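Local coordinates for Crh-like protein 5 (Neosartorya fumigata, PDB 6IBU) that cuts chitin and transfers the released chain to 1,6-beta-glucan or to other chitin, cross-linking polysaccharides of the fungal cell wall and septa, at residues P6-G16 / S229-G237; D97-G105 / Y142-W153. All coordinates share one frame; numbering follows the deposited sequence.

Contact 1. Residues P6-G16 / S229-G237; sequences PLEKTCPPNKG and SYTYSDNSG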
loop_
_atom_site.group_PDB
_atom_site.type_symbol
_atom_site.label_atom_id
_atom_site.label_comp_id
_atom_site.label_asym_id
_atom_site.label_seq_id
_atom_site.Cartn_x
_atom_site.Cartn_y
_atom_site.Cartn_z
ATOM N N PRO A 6 1.655 -6.168 17.991
ATOM C CA PRO A 6 2.285 -5.639 19.206
ATOM C C PRO A 6 1.356 -4.908 20.187
ATOM O O PRO A 6 1.761 -4.642 21.280
ATOM C CB PRO A 6 3.326 -4.666 18.649
ATOM C CG PRO A 6 3.590 -5.160 17.243
ATOM C CD PRO A 6 2.226 -5.590 16.762
ATOM N N LEU A 7 0.140 -4.570 19.776
ATOM C CA LEU A 7 -0.900 -4.036 20.686
ATOM C C LEU A 7 -1.355 -5.138 21.646
ATOM O O LEU A 7 -1.856 -4.785 22.705
ATOM C CB LEU A 7 -2.086 -3.531 19.861
ATOM C CG LEU A 7 -1.781 -2.407 18.869
ATOM C CD1 LEU A 7 -2.935 -2.255 17.892
ATOM C CD2 LEU A 7 -1.509 -1.079 19.575
ATOM N N GLU A 8 -1.246 -6.410 21.261
ATOM C CA GLU A 8 -1.818 -7.553 22.020
ATOM C C GLU A 8 -0.703 -8.359 22.699
ATOM O O GLU A 8 -0.963 -8.899 23.776
ATOM C CB GLU A 8 -2.683 -8.415 21.092
ATOM C CG GLU A 8 -3.648 -7.597 20.248
ATOM C CD GLU A 8 -4.726 -6.840 21.012
ATOM O OE1 GLU A 8 -4.385 -5.907 21.786
ATOM O OE2 GLU A 8 -5.918 -7.179 20.822
ATOM N N LYS A 9 0.486 -8.458 22.104
ATOM C CA LYS A 9 1.571 -9.341 22.618
ATOM C C LYS A 9 2.923 -8.629 22.511
ATOM O O LYS A 9 3.031 -7.630 21.769
ATOM C CB LYS A 9 1.638 -10.655 21.826
ATOM N N THR A 10 3.937 -9.157 23.196
ATOM C CA THR A 10 5.358 -8.879 22.887
ATOM C C THR A 10 5.685 -9.638 21.599
ATOM O O THR A 10 5.394 -10.847 21.547
ATOM C CB THR A 10 6.277 -9.272 24.045
ATOM O OG1 THR A 10 5.661 -8.833 25.256
ATOM C CG2 THR A 10 7.667 -8.685 23.900
ATOM N N CYS A 11 6.175 -8.932 20.580
ATOM C CA CYS A 11 6.467 -9.514 19.242
ATOM C C CYS A 11 7.961 -9.363 18.968
ATOM O O CYS A 11 8.620 -8.499 19.537
ATOM C CB CYS A 11 5.606 -8.886 18.137
ATOM S SG CYS A 11 3.858 -9.374 18.171
ATOM N N PRO A 12 8.556 -10.211 18.102
ATOM C CA PRO A 12 9.936 -10.012 17.667
ATOM C C PRO A 12 10.076 -8.711 16.874
ATOM O O PRO A 12 9.106 -8.229 16.298
ATOM C CB PRO A 12 10.235 -11.210 16.756
ATOM C CG PRO A 12 9.100 -12.186 16.998
ATOM C CD PRO A 12 7.914 -11.362 17.456
ATOM N N PRO A 13 11.267 -8.068 16.854
ATOM C CA PRO A 13 11.481 -6.844 16.088
ATOM C C PRO A 13 11.168 -6.923 14.590
ATOM O O PRO A 13 11.398 -7.957 14.018
ATOM C CB PRO A 13 12.993 -6.599 16.188
ATOM C CG PRO A 13 13.403 -7.282 17.469
ATOM C CD PRO A 13 12.445 -8.436 17.654
ATOM N N ASN A 14 10.704 -5.816 13.990
ATOM C CA ASN A 14 10.558 -5.677 12.521
ATOM C C ASN A 14 11.956 -5.485 11.934
ATOM O O ASN A 14 12.694 -4.680 12.479
ATOM C CB ASN A 14 9.682 -4.484 12.126
ATOM C CG ASN A 14 8.240 -4.584 12.582
ATOM O OD1 ASN A 14 7.668 -3.595 13.038
ATOM N ND2 ASN A 14 7.622 -5.742 12.424
ATOM N N LYS A 15 12.301 -6.215 10.875
ATOM C CA LYS A 15 13.520 -5.942 10.082
ATOM C C LYS A 15 13.405 -4.526 9.523
ATOM O O LYS A 15 12.344 -4.195 8.966
ATOM C CB LYS A 15 13.664 -6.957 8.953
ATOM C CG LYS A 15 14.868 -6.740 8.053
ATOM C CD LYS A 15 15.102 -7.926 7.116
ATOM C CE LYS A 15 16.431 -7.870 6.385
ATOM N NZ LYS A 15 17.551 -8.351 7.231
ATOM N N GLY A 16 14.467 -3.737 9.661
ATOM C CA GLY A 16 14.483 -2.314 9.293
ATOM C C GLY A 16 15.176 -2.092 7.967
ATOM O O GLY A 16 16.014 -2.908 7.598
ATOM N N SER A 229 16.621 -2.616 12.715
ATOM C CA SER A 229 15.349 -3.190 13.213
ATOM C C SER A 229 14.583 -2.218 14.121
ATOM O O SER A 229 15.150 -1.239 14.598
ATOM C CB SER A 229 15.609 -4.474 13.928
ATOM O OG SER A 229 16.051 -4.213 15.249
ATOM N N TYR A 230 13.301 -2.499 14.316
ATOM C CA TYR A 230 12.380 -1.714 15.160
ATOM C C TYR A 230 11.721 -2.655 16.150
ATOM O O TYR A 230 11.306 -3.736 15.752
ATOM C CB TYR A 230 11.306 -1.016 14.334
ATOM C CG TYR A 230 11.838 -0.105 13.259
ATOM C CD1 TYR A 230 12.420 1.109 13.565
ATOM C CD2 TYR A 230 11.766 -0.488 11.926
ATOM C CE1 TYR A 230 12.892 1.932 12.569
ATOM C CE2 TYR A 230 12.229 0.325 10.914
ATOM C CZ TYR A 230 12.782 1.543 11.244
ATOM O OH TYR A 230 13.245 2.334 10.243
ATOM N N THR A 231 11.614 -2.214 17.393
ATOM C CA THR A 231 10.973 -2.969 18.488
ATOM C C THR A 231 9.837 -2.117 19.033
ATOM O O THR A 231 10.084 -0.954 19.301
ATOM C CB THR A 231 11.997 -3.294 19.588
ATOM O OG1 THR A 231 12.995 -4.134 19.004
ATOM C CG2 THR A 231 11.370 -3.949 20.805
ATOM N N TYR A 232 8.653 -2.688 19.208
ATOM C CA TYR A 232 7.545 -2.044 19.951
ATOM C C TYR A 232 7.799 -2.285 21.440
ATOM O O TYR A 232 7.656 -3.425 21.882
ATOM C CB TYR A 232 6.204 -2.638 19.527
ATOM C CG TYR A 232 5.713 -2.326 18.138
ATOM C CD1 TYR A 232 6.331 -2.833 17.006
ATOM C CD2 TYR A 232 4.553 -1.597 17.959
ATOM C CE1 TYR A 232 5.832 -2.594 15.737
ATOM C CE2 TYR A 232 4.029 -1.354 16.697
ATOM C CZ TYR A 232 4.676 -1.855 15.581
ATOM O OH TYR A 232 4.171 -1.643 14.332
ATOM N N SER A 233 8.233 -1.272 22.179
ATOM C CA SER A 233 8.649 -1.416 23.600
ATOM C C SER A 233 7.430 -1.526 24.528
ATOM O O SER A 233 7.631 -1.928 25.679
ATOM C CB SER A 233 9.580 -0.303 24.031
ATOM O OG SER A 233 8.886 0.915 24.171
ATOM N N ASP A 234 6.211 -1.222 24.080
ATOM C CA ASP A 234 5.023 -1.323 24.970
ATOM C C ASP A 234 3.771 -1.594 24.134
ATOM O O ASP A 234 3.917 -2.005 22.973
ATOM C CB ASP A 234 4.932 -0.080 25.852
ATOM C CG ASP A 234 4.803 1.185 25.028
ATOM O OD1 ASP A 234 3.974 1.165 24.098
ATOM O OD2 ASP A 234 5.576 2.156 25.283
ATOM N N ASN A 235 2.597 -1.398 24.737
ATOM C CA ASN A 235 1.253 -1.734 24.197
ATOM C C ASN A 235 0.576 -0.481 23.621
ATOM O O ASN A 235 -0.572 -0.578 23.217
ATOM C CB ASN A 235 0.365 -2.323 25.302
ATOM C CG ASN A 235 0.148 -1.404 26.500
ATOM O OD1 ASN A 235 0.822 -0.378 26.665
ATOM N ND2 ASN A 235 -0.781 -1.777 27.367
ATOM N N SER A 236 1.268 0.653 23.623
ATOM C CA SER A 236 0.752 1.998 23.279
ATOM C C SER A 236 0.406 2.087 21.788
ATOM O O SER A 236 -0.532 2.816 21.445
ATOM C CB SER A 236 1.802 3.012 23.619
ATOM O OG SER A 236 1.279 4.322 23.604
ATOM N N GLY A 237 1.186 1.412 20.933
ATOM C CA GLY A 237 1.126 1.566 19.465
ATOM C C GLY A 237 1.531 2.966 19.042
ATOM O O GLY A 237 1.099 3.422 17.984
HETATM O O HOH W 1 8.386 -5.571 18.457
HETATM O O HOH W 2 6.437 -6.143 21.160
HETATM O O HOH W 3 5.225 -2.579 12.148
#
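Pro6 sets CB and CG over one face of the Tyr232 ring: CG sits 3.5 Å from the ring centroid, only 6° off the normal, a CH-pi contact, while CB reaches 3.4 Å from Tyr232 CD2. At Leu7 the branch CD2 rests on the backbone of the turn after the strand, 3.7 Å from Gly237 CA. The chain then swings wide to Cys11, where two waters fill in for direct backbone bonds, one joining Cys11 N to Tyr232 O and the other Cys11 O to Tyr232 N. Pro13 comes back alongside Thr231, its CG 3.5 Å from Thr231 OG1. Asn14 forms the hydrogen-bonded antiparallel pair with Tyr230, Asn14 N donating to Tyr230 O at 2.8 Å and Tyr230 N to Asn14 O at 2.9 Å. With its CG beside the backbone N (chi1 -64°), Asn14 brings OD1 to the edge of the Tyr232 ring, in its plane; a water links OD1 to Tyr232 OH, and ND2 is held by Asp94. Gly16 ends the segment with its CA against Tyr230 CE2. The disulfide of Cys11 to Cys4 staples this N-terminal loop, and strand 14-15 forms one edge of a small three-stranded antiparallel sheet, with 229-232 in the middle and 242-243 beyond.

Contact 2. Residues D97-G105 / Y142-W153; sequences DEVDWEVLG and YTIDWTKDAVTW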
loop_
_atom_site.group_PDB
_atom_site.type_symbol
_atom_site.label_atom_id
_atom_site.label_comp_id
_atom_site.label_asym_id
_atom_site.label_seq_id
_atom_site.Cartn_x
_atom_site.Cartn_y
_atom_site.Cartn_z
ATOM N N ASP A 97 -1.672 -0.158 11.601
ATOM C CA ASP A 97 -1.626 1.206 11.037
ATOM C C ASP A 97 -1.489 1.019 9.527
ATOM O O ASP A 97 -0.881 0.039 9.086
ATOM C CB ASP A 97 -0.466 2.036 11.563
ATOM C CG ASP A 97 -0.677 2.593 12.968
ATOM O OD1 ASP A 97 -1.838 2.655 13.420
ATOM O OD2 ASP A 97 0.345 2.948 13.609
ATOM N N GLU A 98 -2.069 1.908 8.744
ATOM C CA GLU A 98 -2.128 1.639 7.310
ATOM C C GLU A 98 -2.435 2.902 6.533
ATOM O O GLU A 98 -3.272 3.656 6.960
ATOM C CB GLU A 98 -3.207 0.605 7.065
ATOM C CG GLU A 98 -2.924 -0.230 5.855
ATOM C CD GLU A 98 -3.973 -0.073 4.775
ATOM O OE1 GLU A 98 -4.510 -1.115 4.325
ATOM O OE2 GLU A 98 -4.284 1.088 4.398
ATOM N N VAL A 99 -1.770 3.058 5.400
ATOM C CA VAL A 99 -2.006 4.130 4.406
ATOM C C VAL A 99 -2.020 3.439 3.049
ATOM O O VAL A 99 -1.114 2.621 2.795
ATOM C CB VAL A 99 -0.910 5.205 4.484
ATOM C CG1 VAL A 99 -1.086 6.240 3.398
ATOM C CG2 VAL A 99 -0.874 5.851 5.858
ATOM N N ASP A 100 -2.983 3.756 2.197
ATOM C CA ASP A 100 -3.049 3.058 0.903
ATOM C C ASP A 100 -3.641 3.935 -0.196
ATOM O O ASP A 100 -4.281 4.987 0.090
ATOM C CB ASP A 100 -3.762 1.716 1.026
ATOM C CG ASP A 100 -5.243 1.814 1.270
ATOM O OD1 ASP A 100 -5.958 2.195 0.337
ATOM O OD2 ASP A 100 -5.690 1.452 2.394
ATOM N N TRP A 101 -3.343 3.486 -1.414
ATOM C CA TRP A 101 -3.992 3.870 -2.684
ATOM C C TRP A 101 -4.779 2.658 -3.175
ATOM O O TRP A 101 -4.270 1.547 -3.039
ATOM C CB TRP A 101 -2.935 4.274 -3.715
ATOM C CG TRP A 101 -2.008 5.404 -3.392
ATOM C CD1 TRP A 101 -0.736 5.322 -2.916
ATOM C CD2 TRP A 101 -2.225 6.795 -3.680
ATOM N NE1 TRP A 101 -0.166 6.560 -2.830
ATOM C CE2 TRP A 101 -1.053 7.490 -3.308
ATOM C CE3 TRP A 101 -3.305 7.524 -4.176
ATOM C CZ2 TRP A 101 -0.937 8.878 -3.440
ATOM C CZ3 TRP A 101 -3.194 8.889 -4.309
ATOM C CH2 TRP A 101 -2.019 9.552 -3.958
ATOM N N GLU A 102 -5.995 2.848 -3.680
ATOM C CA GLU A 102 -6.746 1.770 -4.374
ATOM C C GLU A 102 -7.212 2.310 -5.722
ATOM O O GLU A 102 -7.894 3.314 -5.730
ATOM C CB GLU A 102 -7.950 1.305 -3.560
ATOM C CG GLU A 102 -7.624 0.906 -2.131
ATOM C CD GLU A 102 -6.776 -0.350 -2.019
ATOM O OE1 GLU A 102 -6.992 -1.294 -2.790
ATOM O OE2 GLU A 102 -5.873 -0.371 -1.179
ATOM N N VAL A 103 -6.859 1.668 -6.826
ATOM C CA VAL A 103 -7.513 1.949 -8.131
ATOM C C VAL A 103 -8.511 0.821 -8.426
ATOM O O VAL A 103 -8.233 -0.335 -8.121
ATOM C CB VAL A 103 -6.480 2.134 -9.259
ATOM C CG1 VAL A 103 -7.161 2.384 -10.586
ATOM C CG2 VAL A 103 -5.519 3.268 -8.955
ATOM N N LEU A 104 -9.662 1.171 -8.991
ATOM C CA LEU A 104 -10.683 0.188 -9.429
ATOM C C LEU A 104 -10.638 0.164 -10.949
ATOM O O LEU A 104 -10.591 1.258 -11.537
ATOM C CB LEU A 104 -12.044 0.617 -8.892
ATOM C CG LEU A 104 -12.083 0.799 -7.375
ATOM C CD1 LEU A 104 -13.439 1.316 -6.963
ATOM C CD2 LEU A 104 -11.752 -0.496 -6.627
ATOM N N GLY A 105 -10.599 -1.026 -11.548
ATOM C CA GLY A 105 -10.453 -1.181 -13.009
ATOM C C GLY A 105 -11.494 -0.422 -13.809
ATOM O O GLY A 105 -11.137 0.159 -14.809
ATOM N N TYR A 142 2.553 7.707 -7.595
ATOM C CA TYR A 142 1.750 7.752 -6.354
ATOM C C TYR A 142 2.720 7.905 -5.183
ATOM O O TYR A 142 3.555 7.029 -4.951
ATOM C CB TYR A 142 0.886 6.512 -6.267
ATOM C CG TYR A 142 -0.115 6.381 -7.381
ATOM C CD1 TYR A 142 -1.396 6.900 -7.260
ATOM C CD2 TYR A 142 0.215 5.714 -8.554
ATOM C CE1 TYR A 142 -2.319 6.768 -8.285
ATOM C CE2 TYR A 142 -0.707 5.546 -9.569
ATOM C CZ TYR A 142 -1.980 6.066 -9.438
ATOM O OH TYR A 142 -2.881 5.917 -10.456
ATOM N N THR A 143 2.610 9.018 -4.478
ATOM C CA THR A 143 3.569 9.403 -3.424
ATOM C C THR A 143 2.834 9.560 -2.092
ATOM O O THR A 143 1.836 10.263 -2.048
ATOM C CB THR A 143 4.276 10.705 -3.797
ATOM O OG1 THR A 143 4.776 10.541 -5.123
ATOM C CG2 THR A 143 5.376 11.059 -2.820
ATOM N N ILE A 144 3.358 8.935 -1.050
ATOM C CA ILE A 144 2.879 9.098 0.348
ATOM C C ILE A 144 4.019 9.693 1.154
ATOM O O ILE A 144 5.012 9.035 1.250
ATOM C CB ILE A 144 2.421 7.758 0.931
ATOM C CG1 ILE A 144 1.227 7.188 0.167
ATOM C CG2 ILE A 144 2.124 7.915 2.418
ATOM C CD1 ILE A 144 0.867 5.778 0.542
ATOM N N ASP A 145 3.867 10.918 1.632
ATOM C CA ASP A 145 4.802 11.576 2.573
ATOM C C ASP A 145 4.263 11.339 3.979
ATOM O O ASP A 145 3.109 11.622 4.236
ATOM C CB ASP A 145 5.001 13.050 2.238
ATOM C CG ASP A 145 6.029 13.232 1.118
ATOM O OD1 ASP A 145 7.279 13.169 1.411
ATOM O OD2 ASP A 145 5.588 13.390 -0.061
ATOM N N TRP A 146 5.085 10.799 4.852
ATOM C CA TRP A 146 4.606 10.304 6.153
ATOM C C TRP A 146 5.506 10.846 7.255
ATOM O O TRP A 146 6.663 10.440 7.350
ATOM C CB TRP A 146 4.553 8.793 6.078
ATOM C CG TRP A 146 4.309 8.097 7.361
ATOM C CD1 TRP A 146 3.452 8.456 8.360
ATOM C CD2 TRP A 146 4.869 6.830 7.717
ATOM N NE1 TRP A 146 3.475 7.499 9.335
ATOM C CE2 TRP A 146 4.327 6.493 8.968
ATOM C CE3 TRP A 146 5.783 5.972 7.103
ATOM C CZ2 TRP A 146 4.695 5.335 9.631
ATOM C CZ3 TRP A 146 6.133 4.815 7.745
ATOM C CH2 TRP A 146 5.594 4.510 8.995
ATOM N N THR A 147 4.977 11.771 8.042
ATOM C CA THR A 147 5.696 12.379 9.181
ATOM C C THR A 147 4.823 12.218 10.409
ATOM O O THR A 147 3.669 11.826 10.253
ATOM C CB THR A 147 6.039 13.844 8.888
ATOM O OG1 THR A 147 4.887 14.681 8.904
ATOM C CG2 THR A 147 6.701 14.008 7.542
ATOM N N LYS A 148 5.371 12.531 11.577
ATOM C CA LYS A 148 4.622 12.458 12.854
ATOM C C LYS A 148 3.556 13.568 12.855
ATOM O O LYS A 148 2.615 13.456 13.628
ATOM C CB LYS A 148 5.563 12.438 14.067
ATOM C CG LYS A 148 6.782 13.347 14.018
ATOM C CD LYS A 148 7.768 13.113 15.154
ATOM C CE LYS A 148 8.459 11.766 15.059
ATOM N NZ LYS A 148 9.924 11.868 15.284
ATOM N N ASP A 149 3.647 14.554 11.964
ATOM C CA ASP A 149 2.654 15.655 11.904
ATOM C C ASP A 149 1.525 15.345 10.909
ATOM O O ASP A 149 0.436 15.838 11.131
ATOM C CB ASP A 149 3.322 16.984 11.552
ATOM C CG ASP A 149 4.168 17.576 12.671
ATOM O OD1 ASP A 149 3.930 17.232 13.877
ATOM O OD2 ASP A 149 5.042 18.429 12.338
ATOM N N ALA A 150 1.775 14.606 9.828
ATOM C CA ALA A 150 0.820 14.485 8.705
ATOM C C ALA A 150 1.214 13.371 7.738
ATOM O O ALA A 150 2.404 13.153 7.493
ATOM C CB ALA A 150 0.733 15.781 7.950
ATOM N N VAL A 151 0.204 12.730 7.173
ATOM C CA VAL A 151 0.323 11.891 5.959
ATOM C C VAL A 151 -0.161 12.719 4.770
ATOM O O VAL A 151 -1.267 13.249 4.814
ATOM C CB VAL A 151 -0.493 10.603 6.112
ATOM C CG1 VAL A 151 -0.603 9.861 4.786
ATOM C CG2 VAL A 151 0.106 9.726 7.196
ATOM N N THR A 152 0.643 12.805 3.723
ATOM C CA THR A 152 0.282 13.549 2.504
ATOM C C THR A 152 0.273 12.570 1.348
ATOM O O THR A 152 1.250 11.849 1.199
ATOM C CB THR A 152 1.222 14.731 2.275
ATOM O OG1 THR A 152 1.202 15.513 3.466
ATOM C CG2 THR A 152 0.803 15.550 1.077
ATOM N N TRP A 153 -0.812 12.534 0.595
ATOM C CA TRP A 153 -0.905 11.767 -0.670
ATOM C C TRP A 153 -0.635 12.742 -1.807
ATOM O O TRP A 153 -1.231 13.805 -1.801
ATOM C CB TRP A 153 -2.297 11.152 -0.857
ATOM C CG TRP A 153 -2.666 9.995 0.017
ATOM C CD1 TRP A 153 -2.726 8.683 -0.346
ATOM C CD2 TRP A 153 -3.130 10.053 1.377
ATOM N NE1 TRP A 153 -3.182 7.925 0.703
ATOM C CE2 TRP A 153 -3.432 8.735 1.770
ATOM C CE3 TRP A 153 -3.282 11.080 2.309
ATOM C CZ2 TRP A 153 -3.895 8.425 3.045
ATOM C CZ3 TRP A 153 -3.763 10.777 3.563
ATOM C CH2 TRP A 153 -4.060 9.462 3.925
HETATM O O HOH W 4 2.688 5.778 -2.614
#
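Trp101 and Tyr142 both carry CG beside the backbone N (chi1 -59° and -62°), which brings their rings together between the two sheets of the GH16 beta-sandwich, a fold of the concanavalin clan. Strand 98-105 belongs to the seven-stranded sheet; the hairpin of strands 140-146 and 150-155 belongs to the other. No backbone-to-backbone hydrogen bonds join these segments, so side chains do the work. The Trp101 indole is clamped on both faces. On one, Tyr142 lays CB over the five-membered ring and turns the edge of its own ring, CD1 leading, toward the six-membered ring, the planes 67° apart. On the other, Trp153 presents its CD1 edge in a nearly perpendicular T-shaped stack, centroids 4.7 Å apart, with CB 3.5 Å from Trp101 CH2. Thr143 O meets the indole at its edge, near CZ2. Farther along, Val99 CG1 wedges tightly against Ile144 CD1 at 3.5 Å, and also touches Val151 CG1, tip to tip, and Trp153 CZ2. Strands 85-93 and 110-116 flank strand 98-105 within its sheet. Its opposite side holds Glu98 and Glu102, probably the nucleophile and the proton donor; Glu102 also binds chitin. The buried indole nitrogens are both satisfied: Trp101 NE1 gives to a water (3.0 Å) that in turn donates to Tyr142 O, and Trp153 NE1 bonds to Asp100 O at 3.2 Å, approaching from well above the carbonyl plane.

How the contacts relate
Contact 1 closes the chain near its two ends, and contact 2 falls within the long span between them. Their centres lie 22 Å apart; the nearest atoms come within about 4 Å without touching. Contact 2 is deep, its centre about 8 Å from that of the chain, and packs against the face of strand 98-105 opposite Glu98 and Glu102, the probable catalytic pair. The centre of contact 1 is about 20 Å from the chain's centre. Measured side chain to side chain, Tyr232 of contact 1 is about 11 Å from Glu98, Asn14 about 11 Å from chitin-binding Arg182, and Asp100 of contact 2 about 8 Å from both Arg182 and Trp186.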